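Glutathione S-transferase (Burkholderia xenovorans, PDB 2DSA) probably acts as a glutathione transferase, a bacterial GST that reductively dechlorinates metabolites of polychlorinated biphenyls with glutathione as cosubstrate. Local coordinates at residues S103-S108 against N130-Q135. Numbering follows the deposited sequence.
Sequences SELHKS and NTRLGQ. With GSH (glutathione), chain E; GSH (glutathione), chain G; HPX ((2Z,4E)-2-hydroxy-6-oxo-6-phenylhexa-2,4-dienoic acid), chain F.
Glu104 OE1 is gripped by two groups: it accepts a hydrogen bond from the amino nitrogen N1 of the glutathione in the second subunit's site, 2.6 Å from N1 to OE1, and forms a salt bridge with Lys107 of that subunit. The other oxygen, OE2, faces Arg132 on the neighbouring helix and makes a longer salt bridge, 3.5 Å from OE2 to NH1. Carboxylate and guanidinium planes stand 79° apart, so this is no two-pronged, coplanar pairing; Arg132 CD lies just as near, 3.4 Å from OE2. With CG beside the backbone N (chi1 -58°) the Glu104 chain heads for the glutathione, and a bend at chi2 turns OE1 to N1 and OE2 to Arg132. The arginine chain, bent at chi2 and chi3, crosses Glu104 at a slant, CG of Arg132 3.7 Å from CB of Glu104. Arg132 NH2 reaches on to a weak hydrogen bond with Ala49 O of the second subunit.

Beneath the charges the contact turns apolar. Leu105 CD2 touches two partners, CB of Arg132 and CD2 of Leu133, each at 3.9 Å; Leu158 and Val161 of helix 153-163 also pack on Leu105. The segment axes cross with 136° between their directions, 9.9 Å at closest approach, joining helices 89-109 and 119-139 in the all-helical C-terminal domain of the GST fold.

Just beyond Leu105, His106 and Lys107 line the chain's own glutathione site, and OA1 of the bound HPX lies at the edge of the His106 ring, 3.3 Å from CD2. Helix 89-109 thus serves two glutathione sites at the dimer interface. With OE1 bound to an amino group and a lysine, and OE2 beside an arginine, Glu104 probably stays ionised, its negative charge helping to fix the amino end of the cosubstrate.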
loop_
_atom_site.group_PDB
_atom_site.type_symbol
_atom_site.label_atom_id
_atom_site.label_comp_id
_atom_site.label_asym_id
_atom_site.label_seq_id
_atom_site.Cartn_x
_atom_site.Cartn_y
_atom_site.Cartn_z
ATOM N N SER A 103 3.078 0.889 3.475
ATOM C CA SER A 103 2.492 2.014 4.216
ATOM C C SER A 103 3.034 2.132 5.645
ATOM O O SER A 103 3.114 3.238 6.189
ATOM C CB SER A 103 0.973 1.901 4.259
ATOM O OG SER A 103 0.575 0.757 5.016
ATOM N N GLU A 104 3.405 0.998 6.236
ATOM C CA GLU A 104 3.788 0.933 7.640
ATOM C C GLU A 104 5.296 0.864 7.849
ATOM O O GLU A 104 5.777 1.156 8.943
ATOM C CB GLU A 104 3.107 -0.259 8.340
ATOM C CG GLU A 104 1.540 -0.262 8.276
ATOM C CD GLU A 104 0.902 0.970 8.921
ATOM O OE1 GLU A 104 -0.178 1.410 8.464
ATOM O OE2 GLU A 104 1.491 1.510 9.885
ATOM N N LEU A 105 6.042 0.458 6.825
ATOM C CA LEU A 105 7.488 0.331 6.967
ATOM C C LEU A 105 8.216 1.293 6.033
ATOM O O LEU A 105 8.862 2.242 6.484
ATOM C CB LEU A 105 7.946 -1.117 6.756
ATOM C CG LEU A 105 7.564 -2.193 7.773
ATOM C CD1 LEU A 105 8.156 -3.540 7.356
ATOM C CD2 LEU A 105 8.020 -1.827 9.208
ATOM N N HIS A 106 8.068 1.057 4.731
ATOM C CA HIS A 106 8.717 1.843 3.672
ATOM C C HIS A 106 8.487 3.341 3.865
ATOM O O HIS A 106 9.435 4.111 3.877
ATOM C CB HIS A 106 8.203 1.355 2.300
ATOM C CG HIS A 106 8.719 2.120 1.113
ATOM N ND1 HIS A 106 8.636 1.619 -0.173
ATOM C CD2 HIS A 106 9.296 3.342 1.001
ATOM C CE1 HIS A 106 9.146 2.494 -1.018
ATOM N NE2 HIS A 106 9.560 3.546 -0.332
ATOM N N LYS A 107 7.232 3.744 4.020
ATOM C CA LYS A 107 6.885 5.160 4.118
ATOM C C LYS A 107 7.410 5.860 5.377
ATOM O O LYS A 107 7.487 7.099 5.409
ATOM C CB LYS A 107 5.373 5.362 3.975
ATOM C CG LYS A 107 4.906 5.310 2.531
ATOM C CD LYS A 107 5.386 6.524 1.752
ATOM C CE LYS A 107 5.782 6.156 0.335
ATOM N NZ LYS A 107 6.095 7.384 -0.454
ATOM N N SER A 108 7.756 5.066 6.397
ATOM C CA SER A 108 8.356 5.566 7.626
ATOM C C SER A 108 9.873 5.685 7.512
ATOM O O SER A 108 10.475 6.517 8.180
ATOM C CB SER A 108 7.949 4.707 8.825
ATOM O OG SER A 108 6.599 4.968 9.192
ATOM N N ASN A 130 10.071 1.159 15.373
ATOM C CA ASN A 130 10.391 0.279 16.491
ATOM C C ASN A 130 9.233 -0.659 16.791
ATOM O O ASN A 130 9.441 -1.849 17.032
ATOM C CB ASN A 130 10.735 1.103 17.739
ATOM C CG ASN A 130 11.217 0.243 18.888
ATOM O OD1 ASN A 130 10.432 -0.135 19.777
ATOM N ND2 ASN A 130 12.517 -0.084 18.880
ATOM N N THR A 131 8.015 -0.118 16.779
ATOM C CA THR A 131 6.808 -0.896 17.085
ATOM C C THR A 131 6.487 -1.856 15.942
ATOM O O THR A 131 6.258 -3.047 16.151
ATOM C CB THR A 131 5.586 0.016 17.309
ATOM O OG1 THR A 131 5.887 0.986 18.313
ATOM C CG2 THR A 131 4.372 -0.796 17.736
ATOM N N ARG A 132 6.485 -1.305 14.733
ATOM C CA ARG A 132 6.082 -2.013 13.536
ATOM C C ARG A 132 7.057 -3.161 13.235
ATOM O O ARG A 132 6.619 -4.288 12.987
ATOM C CB ARG A 132 5.941 -1.002 12.390
ATOM C CG ARG A 132 4.579 -1.015 11.686
ATOM C CD ARG A 132 3.536 -0.006 12.174
ATOM N NE ARG A 132 2.741 -0.560 13.260
ATOM C CZ ARG A 132 1.665 0.005 13.810
ATOM N NH1 ARG A 132 1.155 1.141 13.351
ATOM N NH2 ARG A 132 1.080 -0.601 14.823
ATOM N N LEU A 133 8.368 -2.895 13.315
ATOM C CA LEU A 133 9.403 -3.953 13.223
ATOM C C LEU A 133 9.303 -5.042 14.303
ATOM O O LEU A 133 9.695 -6.186 14.076
ATOM C CB LEU A 133 10.815 -3.364 13.250
ATOM C CG LEU A 133 11.309 -2.436 12.138
ATOM C CD1 LEU A 133 12.669 -1.872 12.537
ATOM C CD2 LEU A 133 11.363 -3.117 10.749
ATOM N N GLY A 134 8.796 -4.677 15.481
ATOM C CA GLY A 134 8.475 -5.660 16.513
ATOM C C GLY A 134 7.410 -6.632 16.032
ATOM O O GLY A 134 7.546 -7.847 16.194
ATOM N N GLN A 135 6.351 -6.101 15.424
ATOM C CA GLN A 135 5.284 -6.951 14.903
ATOM C C GLN A 135 5.800 -7.955 13.853
ATOM O O GLN A 135 5.392 -9.122 13.846
ATOM C CB GLN A 135 4.138 -6.107 14.343
ATOM C CG GLN A 135 2.940 -6.928 13.844
ATOM C CD GLN A 135 1.895 -6.081 13.150
ATOM O OE1 GLN A 135 1.991 -4.840 13.105
ATOM N NE2 GLN A 135 0.890 -6.741 12.585
HETATM N N1 GSH E . 4.219 4.651 -3.418
HETATM C CA1 GSH E . 5.472 4.341 -4.118
HETATM C C1 GSH E . 5.643 2.855 -4.280
HETATM O O11 GSH E . 5.286 2.077 -3.361
HETATM O O12 GSH E . 6.164 2.378 -5.321
HETATM C CB1 GSH E . 6.710 4.860 -3.395
HETATM C CG1 GSH E . 7.961 4.684 -4.271
HETATM C CD1 GSH E . 9.108 5.458 -3.684
HETATM O OE1 GSH E . 8.879 6.126 -2.486
HETATM N N2 GSH E . 10.278 5.461 -4.331
HETATM C CA2 GSH E . 11.457 6.201 -3.908
HETATM C C2 GSH E . 11.809 7.286 -4.875
HETATM O O2 GSH E . 11.850 7.029 -6.242
HETATM C CB2 GSH E . 12.677 5.291 -3.765
HETATM S SG2 GSH E . 12.394 4.060 -2.479
HETATM N N3 GSH E . 12.081 8.477 -4.379
HETATM C CA3 GSH E . 11.109 9.559 -4.449
HETATM C C3 GSH E . 11.684 10.615 -5.333
HETATM O O31 GSH E . 12.741 10.340 -5.945
HETATM O O32 GSH E . 11.133 11.732 -5.462
HETATM N N1 GSH G . -1.932 0.424 6.768
HETATM C CA1 GSH G . -3.232 0.354 7.401
HETATM C C1 GSH G . -4.261 0.120 6.344
HETATM O O11 GSH G . -5.244 -0.585 6.614
HETATM O O12 GSH G . -4.153 0.642 5.200
HETATM C CB1 GSH G . -3.544 1.672 8.098
HETATM C CG1 GSH G . -4.843 1.612 8.896
HETATM C CD1 GSH G . -5.083 2.925 9.606
HETATM O OE1 GSH G . -4.211 4.006 9.403
HETATM N N2 GSH G . -6.158 3.011 10.397
HETATM C CA2 GSH G . -6.420 4.154 11.261
HETATM C C2 GSH G . -6.479 3.715 12.700
HETATM O O2 GSH G . -7.147 2.534 13.077
HETATM C CB2 GSH G . -7.752 4.816 10.914
HETATM S SG2 GSH G . -7.862 5.613 9.285
HETATM N N3 GSH G . -5.880 4.485 13.602
HETATM C CA3 GSH G . -4.452 4.394 13.842
HETATM C C3 GSH G . -4.096 3.626 15.082
HETATM O O31 GSH G . -3.122 2.831 15.069
HETATM O O32 GSH G . -4.768 3.795 16.127
HETATM C CB3 HPX F . 20.654 3.014 -1.092
HETATM C CB4 HPX F . 20.671 2.636 0.248
HETATM C CB5 HPX F . 19.576 2.920 1.067
HETATM C CB6 HPX F . 18.468 3.573 0.536
HETATM C CB1 HPX F . 18.449 3.948 -0.801
HETATM C CB2 HPX F . 19.544 3.670 -1.615
HETATM C CA6 HPX F . 17.264 4.664 -1.374
HETATM O OA4 HPX F . 17.409 5.341 -2.381
HETATM C CA5 HPX F . 15.932 4.578 -0.749
HETATM C CA4 HPX F . 15.214 5.692 -0.691
HETATM C CA3 HPX F . 13.865 5.713 -0.105
HETATM C CA2 HPX F . 13.027 6.734 -0.322
HETATM O OA3 HPX F . 13.342 7.798 -1.053
HETATM C CA1 HPX F . 11.710 6.687 0.263
HETATM O OA2 HPX F . 10.855 7.518 -0.113
HETATM O OA1 HPX F . 11.482 5.807 1.114
#